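Local coordinates for protein SidF, inhibitor of growth family, member 3 (Legionella pneumophila subsp. pneumophila, PDB 4FYE) that removes a phosphate from membrane phosphoinositides by hydrolysis, probably the one at the 3-position of the inositol ring, at residues F112-S115 / I116-I120; L572-L575 / K576-I579; H598-N601 / S602-L606. The protein carries 1 engineered substitution. All coordinates share one frame; numbering follows the deposited sequence.

Contact 1 (F112-S115 / I116-I120); sequences FKKS and ISETI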
# COMPACT_ATOMS: atom_id res chain seq x y z
N PHE A 112 -7.79 20.29 29.67
CA PHE A 112 -7.60 20.78 28.31
C PHE A 112 -8.86 20.51 27.49
O PHE A 112 -9.32 21.43 26.81
CB PHE A 112 -6.29 20.29 27.59
CG PHE A 112 -5.08 21.18 27.88
CD1 PHE A 112 -4.76 22.28 27.05
CD2 PHE A 112 -4.29 20.97 29.02
CE1 PHE A 112 -3.69 23.14 27.34
CE2 PHE A 112 -3.21 21.80 29.30
CZ PHE A 112 -2.91 22.88 28.46
N LYS A 113 -9.45 19.31 27.62
CA LYS A 113 -10.75 19.05 26.99
C LYS A 113 -11.82 20.16 27.29
O LYS A 113 -12.38 20.84 26.39
CB LYS A 113 -11.30 17.66 27.37
CG LYS A 113 -10.48 16.49 26.80
CD LYS A 113 -10.97 15.15 27.35
CE LYS A 113 -10.40 14.06 26.49
NZ LYS A 113 -11.01 12.73 26.67
N LYS A 114 -12.05 20.36 28.57
CA LYS A 114 -13.04 21.32 28.99
C LYS A 114 -12.75 22.69 28.38
O LYS A 114 -13.64 23.29 27.77
CB LYS A 114 -13.10 21.38 30.51
CG LYS A 114 -14.06 22.45 31.06
CD LYS A 114 -15.35 21.85 31.65
CE LYS A 114 -15.10 21.19 33.00
NZ LYS A 114 -15.68 21.93 34.15
N SER A 115 -11.52 23.18 28.51
CA SER A 115 -11.16 24.49 27.96
C SER A 115 -11.45 24.59 26.43
O SER A 115 -11.83 25.64 25.88
CB SER A 115 -9.68 24.73 28.19
OG SER A 115 -9.25 25.81 27.40
N ILE A 116 -11.24 23.49 25.74
CA ILE A 116 -11.38 23.50 24.32
C ILE A 116 -12.85 23.54 23.96
O ILE A 116 -13.25 24.25 23.05
CB ILE A 116 -10.68 22.30 23.70
CG1 ILE A 116 -9.22 22.67 23.48
CG2 ILE A 116 -11.35 21.89 22.41
CD1 ILE A 116 -8.34 21.43 23.33
N SER A 117 -13.64 22.76 24.71
CA SER A 117 -15.09 22.79 24.62
C SER A 117 -15.71 24.15 25.00
O SER A 117 -16.77 24.46 24.49
CB SER A 117 -15.71 21.64 25.43
OG SER A 117 -16.42 22.15 26.53
N GLU A 118 -15.08 24.96 25.86
CA GLU A 118 -15.61 26.27 26.17
C GLU A 118 -15.15 27.34 25.19
O GLU A 118 -15.76 28.40 25.15
CB GLU A 118 -15.26 26.72 27.59
CG GLU A 118 -15.80 25.83 28.71
CD GLU A 118 -15.04 25.98 30.05
OE1 GLU A 118 -14.12 26.86 30.17
OE2 GLU A 118 -15.36 25.21 31.01
N THR A 119 -14.12 27.09 24.37
CA THR A 119 -13.56 28.16 23.49
C THR A 119 -13.78 27.96 22.00
O THR A 119 -13.69 28.92 21.21
CB THR A 119 -12.03 28.33 23.67
OG1 THR A 119 -11.76 28.72 25.01
CG2 THR A 119 -11.47 29.44 22.74
N ILE A 120 -14.03 26.71 21.61
CA ILE A 120 -14.28 26.41 20.22
C ILE A 120 -15.78 26.16 20.05
O ILE A 120 -16.30 25.15 20.56
CB ILE A 120 -13.47 25.19 19.73
CG1 ILE A 120 -11.98 25.28 20.15
CG2 ILE A 120 -13.57 25.07 18.22
CD1 ILE A 120 -11.30 26.61 19.84

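Contact 2 (L572-L575 / K576-I579); sequences LQEL and KEQI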
# COMPACT_ATOMS: atom_id res chain seq x y z
N LEU A 572 -8.41 -0.69 -30.35
CA LEU A 572 -8.95 -0.87 -28.98
C LEU A 572 -10.46 -0.56 -28.94
O LEU A 572 -11.25 -1.32 -28.42
CB LEU A 572 -8.22 0.06 -28.04
CG LEU A 572 -7.67 -0.51 -26.72
CD1 LEU A 572 -7.19 0.65 -25.86
CD2 LEU A 572 -8.65 -1.34 -25.90
N GLN A 573 -10.83 0.57 -29.52
CA GLN A 573 -12.21 0.98 -29.68
C GLN A 573 -13.10 -0.04 -30.51
O GLN A 573 -14.26 -0.30 -30.16
CB GLN A 573 -12.21 2.37 -30.32
CG GLN A 573 -13.55 3.08 -30.35
CD GLN A 573 -13.52 4.30 -31.26
OE1 GLN A 573 -13.57 4.20 -32.50
NE2 GLN A 573 -13.41 5.48 -30.64
N GLU A 574 -12.56 -0.59 -31.60
CA GLU A 574 -13.29 -1.65 -32.34
C GLU A 574 -13.39 -2.93 -31.48
O GLU A 574 -14.44 -3.60 -31.47
CB GLU A 574 -12.66 -1.96 -33.72
CG GLU A 574 -12.68 -0.84 -34.77
CD GLU A 574 -11.89 -1.19 -36.04
OE1 GLU A 574 -10.98 -2.04 -35.95
OE2 GLU A 574 -12.16 -0.63 -37.13
N LEU A 575 -12.33 -3.26 -30.73
CA LEU A 575 -12.41 -4.39 -29.81
C LEU A 575 -13.55 -4.18 -28.83
O LEU A 575 -14.35 -5.08 -28.61
CB LEU A 575 -11.10 -4.65 -29.05
CG LEU A 575 -10.79 -6.12 -28.69
CD1 LEU A 575 -9.97 -6.18 -27.41
CD2 LEU A 575 -12.01 -7.00 -28.53
N LYS A 576 -13.63 -2.97 -28.28
CA LYS A 576 -14.70 -2.64 -27.33
C LYS A 576 -16.05 -2.81 -28.03
O LYS A 576 -16.94 -3.49 -27.52
CB LYS A 576 -14.52 -1.20 -26.78
CG LYS A 576 -15.40 -0.83 -25.59
CD LYS A 576 -15.67 0.68 -25.50
CE LYS A 576 -16.48 1.03 -24.24
NZ LYS A 576 -15.66 0.99 -22.99
N GLU A 577 -16.17 -2.19 -29.20
CA GLU A 577 -17.37 -2.30 -30.03
C GLU A 577 -17.94 -3.73 -30.15
O GLU A 577 -19.16 -3.91 -30.09
CB GLU A 577 -17.12 -1.67 -31.41
CG GLU A 577 -17.85 -0.34 -31.62
CD GLU A 577 -16.95 0.78 -32.14
OE1 GLU A 577 -16.67 1.72 -31.37
OE2 GLU A 577 -16.52 0.74 -33.31
N GLN A 578 -17.08 -4.74 -30.31
CA GLN A 578 -17.59 -6.10 -30.48
C GLN A 578 -17.80 -6.84 -29.16
O GLN A 578 -18.65 -7.72 -29.04
CB GLN A 578 -16.75 -6.92 -31.48
CG GLN A 578 -15.59 -7.75 -30.95
CD GLN A 578 -15.03 -8.74 -31.98
OE1 GLN A 578 -13.88 -9.17 -31.90
NE2 GLN A 578 -15.85 -9.10 -32.97
N ILE A 579 -17.04 -6.43 -28.15
CA ILE A 579 -16.93 -7.13 -26.88
C ILE A 579 -18.09 -6.74 -25.96
O ILE A 579 -18.74 -7.57 -25.34
CB ILE A 579 -15.49 -6.83 -26.33
CG1 ILE A 579 -14.55 -7.99 -26.73
CG2 ILE A 579 -15.38 -6.44 -24.86
CD1 ILE A 579 -15.24 -9.33 -26.85

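Contact 3 (H598-N601 / S602-L606); sequences HFYN and SCAYL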
# COMPACT_ATOMS: atom_id res chain seq x y z
N HIS A 598 -10.81 -9.17 -18.87
CA HIS A 598 -9.38 -9.34 -18.65
C HIS A 598 -8.62 -8.96 -19.86
O HIS A 598 -7.72 -8.14 -19.77
CB HIS A 598 -9.01 -10.77 -18.26
CG HIS A 598 -7.50 -11.00 -18.16
ND1 HIS A 598 -6.73 -10.42 -17.21
CD2 HIS A 598 -6.64 -11.77 -18.96
CE1 HIS A 598 -5.45 -10.80 -17.38
NE2 HIS A 598 -5.39 -11.62 -18.46
N PHE A 599 -8.95 -9.53 -21.02
CA PHE A 599 -8.17 -9.20 -22.23
C PHE A 599 -8.16 -7.70 -22.55
O PHE A 599 -7.12 -7.07 -22.77
CB PHE A 599 -8.67 -9.99 -23.46
CG PHE A 599 -7.84 -9.76 -24.70
CD1 PHE A 599 -8.06 -8.65 -25.52
CD2 PHE A 599 -6.84 -10.66 -25.07
CE1 PHE A 599 -7.32 -8.44 -26.67
CE2 PHE A 599 -6.08 -10.45 -26.22
CZ PHE A 599 -6.32 -9.34 -27.02
N TYR A 600 -9.35 -7.14 -22.62
CA TYR A 600 -9.50 -5.76 -22.95
C TYR A 600 -8.88 -4.79 -21.92
O TYR A 600 -8.35 -3.74 -22.28
CB TYR A 600 -10.97 -5.44 -23.06
CG TYR A 600 -11.17 -4.02 -23.38
CD1 TYR A 600 -11.22 -3.05 -22.36
CD2 TYR A 600 -11.22 -3.61 -24.70
CE1 TYR A 600 -11.37 -1.71 -22.67
CE2 TYR A 600 -11.37 -2.28 -25.03
CZ TYR A 600 -11.45 -1.34 -24.02
OH TYR A 600 -11.60 -0.02 -24.38
N ASN A 601 -9.01 -5.12 -20.64
CA ASN A 601 -8.56 -4.17 -19.64
C ASN A 601 -7.04 -4.11 -19.59
O ASN A 601 -6.49 -3.01 -19.51
CB ASN A 601 -9.23 -4.42 -18.28
CG ASN A 601 -10.63 -3.82 -18.22
OD1 ASN A 601 -10.95 -2.80 -18.90
ND2 ASN A 601 -11.49 -4.43 -17.42
N SER A 602 -6.39 -5.28 -19.67
CA SER A 602 -4.97 -5.43 -19.89
C SER A 602 -4.53 -4.54 -21.02
O SER A 602 -3.64 -3.73 -20.83
CB SER A 602 -4.69 -6.85 -20.32
OG SER A 602 -4.79 -7.76 -19.24
N CYS A 603 -5.14 -4.67 -22.19
CA CYS A 603 -4.75 -3.82 -23.29
C CYS A 603 -4.98 -2.34 -22.98
O CYS A 603 -4.12 -1.49 -23.28
CB CYS A 603 -5.52 -4.19 -24.55
SG CYS A 603 -5.15 -5.87 -25.04
N ALA A 604 -6.12 -2.02 -22.36
CA ALA A 604 -6.44 -0.62 -22.15
C ALA A 604 -5.48 -0.03 -21.17
O ALA A 604 -4.98 1.04 -21.43
CB ALA A 604 -7.88 -0.40 -21.72
N TYR A 605 -5.17 -0.74 -20.09
CA TYR A 605 -4.22 -0.19 -19.11
C TYR A 605 -2.85 0.02 -19.73
O TYR A 605 -2.26 1.09 -19.60
CB TYR A 605 -4.11 -1.05 -17.86
CG TYR A 605 -5.36 -1.00 -16.98
CD1 TYR A 605 -5.93 0.23 -16.60
CD2 TYR A 605 -5.96 -2.17 -16.51
CE1 TYR A 605 -7.05 0.27 -15.79
CE2 TYR A 605 -7.10 -2.16 -15.72
CZ TYR A 605 -7.65 -0.96 -15.37
OH TYR A 605 -8.76 -0.96 -14.59
N LEU A 606 -2.36 -0.97 -20.46
CA LEU A 606 -1.04 -0.79 -21.05
C LEU A 606 -0.99 0.42 -22.01
O LEU A 606 -0.15 1.30 -21.89
CB LEU A 606 -0.66 -2.04 -21.80
CG LEU A 606 0.82 -2.43 -21.85
CD1 LEU A 606 1.10 -3.00 -23.25
CD2 LEU A 606 1.83 -1.35 -21.45

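Contact 1 (F112-S115 / I116-I120)
I116 hangs from the carbonyl of F112: its backbone N reaches F112 O at 3.0 Å, and its own CB, CG1 and CD1 gather beside that same oxygen. With CG1 next to the backbone N (chi1 -87°), CD1 comes within 3.6 Å of F112 O, which lays the long branch back along the preceding turn. The isoleucine is buried and also touches A75 of helix 71-92; K113 NZ makes a salt bridge to D80 of the same helix.

S115 works through its backbone oxygen. T119 OG1 bonds to S115 O at 3.2 Å, tilted 18° from the carbonyl plane, while E118 N adds a weak bond to it.

K114, on the exposed flank, meets E118 by its aliphatic part. E118 OE2 approaches K114 CG to 3.1 Å, but the lysine chain bends at chi2 (106°) and again further out, leaving NZ 4.6 Å from OE2, nearby but beyond a salt bridge.

I116 O then takes both T119 N and I120 N from the same face, and I120 leaves helical geometry. This is the closing turn of an alpha-helix, 98-119, with a threonine hydroxyl bonded to the carbonyl four residues back.

Contact 2 (L572-L575 / K576-I579)
L572 starts the run by giving its carbonyl to K576: K576 N lies 2.9 Å from L572 O, and K576 CB packs beside the same oxygen. The leucine side chain itself turns off to the neighbouring helix.

At Q573 the backbone bond to E577 N is joined by side-chain contact. The two chains run side by side in the same direction, with amide and carboxylate planes 35° apart, and Q573 CG comes 3.6 Å from E577 OE1. The glutamate has a bent chain (chi2 130°) that turns its carboxylate toward the preceding turn, where OE1 ends up 3.4 Å from Q573 O. Both are acceptors, so the approach is probably mildly unfavourable.

E574 O accepts from Q578 N. Its carboxylate stays 6.0 Å from that of E577, measured OE2 to OE2, near enough for the like charges to feel each other, probably weakly.

L575 makes the main apolar contact. Its CD2 is modelled 3.3 Å from I579 CG1, short for two carbons, the two branched chains crossing at a slant. I579 N bonds to L575 O in the carbonyl plane, with a second, weak bond from Q578 N to the same oxygen.

Helix 522-583 packs this turn against two helices. L572, L575 and I579 face helix 590-614, meeting Y600, F599 and L596 respectively, while E574 and L575 reach K468 and L472 of helix 467-476, whose K468 N donates a hydrogen bond to Q578 OE1. From loops, Y466 meets Q578 and I579, and L674 meets K576 and I579.

Contact 3 (H598-N601 / S602-L606)
S602 OG sits over one face of the H598 imidazole, 3.6 Å above the plane and shifted toward the rim, where CE1 is its nearest ring atom. The hydroxyl is held there by a bond to H598 O at 3.0 Å. S602 N reaches the same oxygen from the opposite face of the carbonyl plane, so one residue grips H598 O twice. The ring's rotation is fixed from outside, with ND1 bonded to E637 and NE2 to N455.

F599 and C603 form a cysteine sulfur-aromatic contact. The sulfur lies 4.2 Å from the ring centroid, 30° off its normal, and comes closest to CE1 at 3.7 Å. Different first torsions bring them together: F599 CG is anti to its backbone N (chi1 -176°), whereas C603 SG lies beside its own (chi1 -62°).

All of this rides on regular alpha-helix: in helix 590-614 the N-H groups of C603, A604 and Y605 bond to the carbonyls of F599, Y600 and N601, so each side chain meets the one a turn along.

Y600 approaches A604 obliquely, CE1 to CB at 3.8 Å, while N601 OD1 lies in plane at the edge of the tyrosine ring. That amide is occupied elsewhere, OD1 taking Y675 N and ND2 giving to G673 O. Y605 lays its ring beside the preceding turn, with CD2 3.2 Å from N601 O and CE2 4.0 Å from N601 CB. Its hydroxyl is bonded to N663.

Overall arrangement
Contacts 2 and 3 belong together: their centres are 12 Å apart, on helices 522-583 and 590-614, which follow each other in the chain and pack side by side. The join is apolar. L572 CD2 is modelled only 3.0 Å from Y600 CE2, shorter than carbons normally approach, so the exact spacing is doubtful; L575 CD1 lies 3.6 Å from F599 CE1. L575 and the F599 ring each pack within their own helix and against the other helix. Contact 1 stands far away on helix 98-119, its centre about 55 Å from that of contact 3 and about 61 Å from that of contact 2. It lies at the surface, on the opposite side of the chain's centre from the buried contact 3.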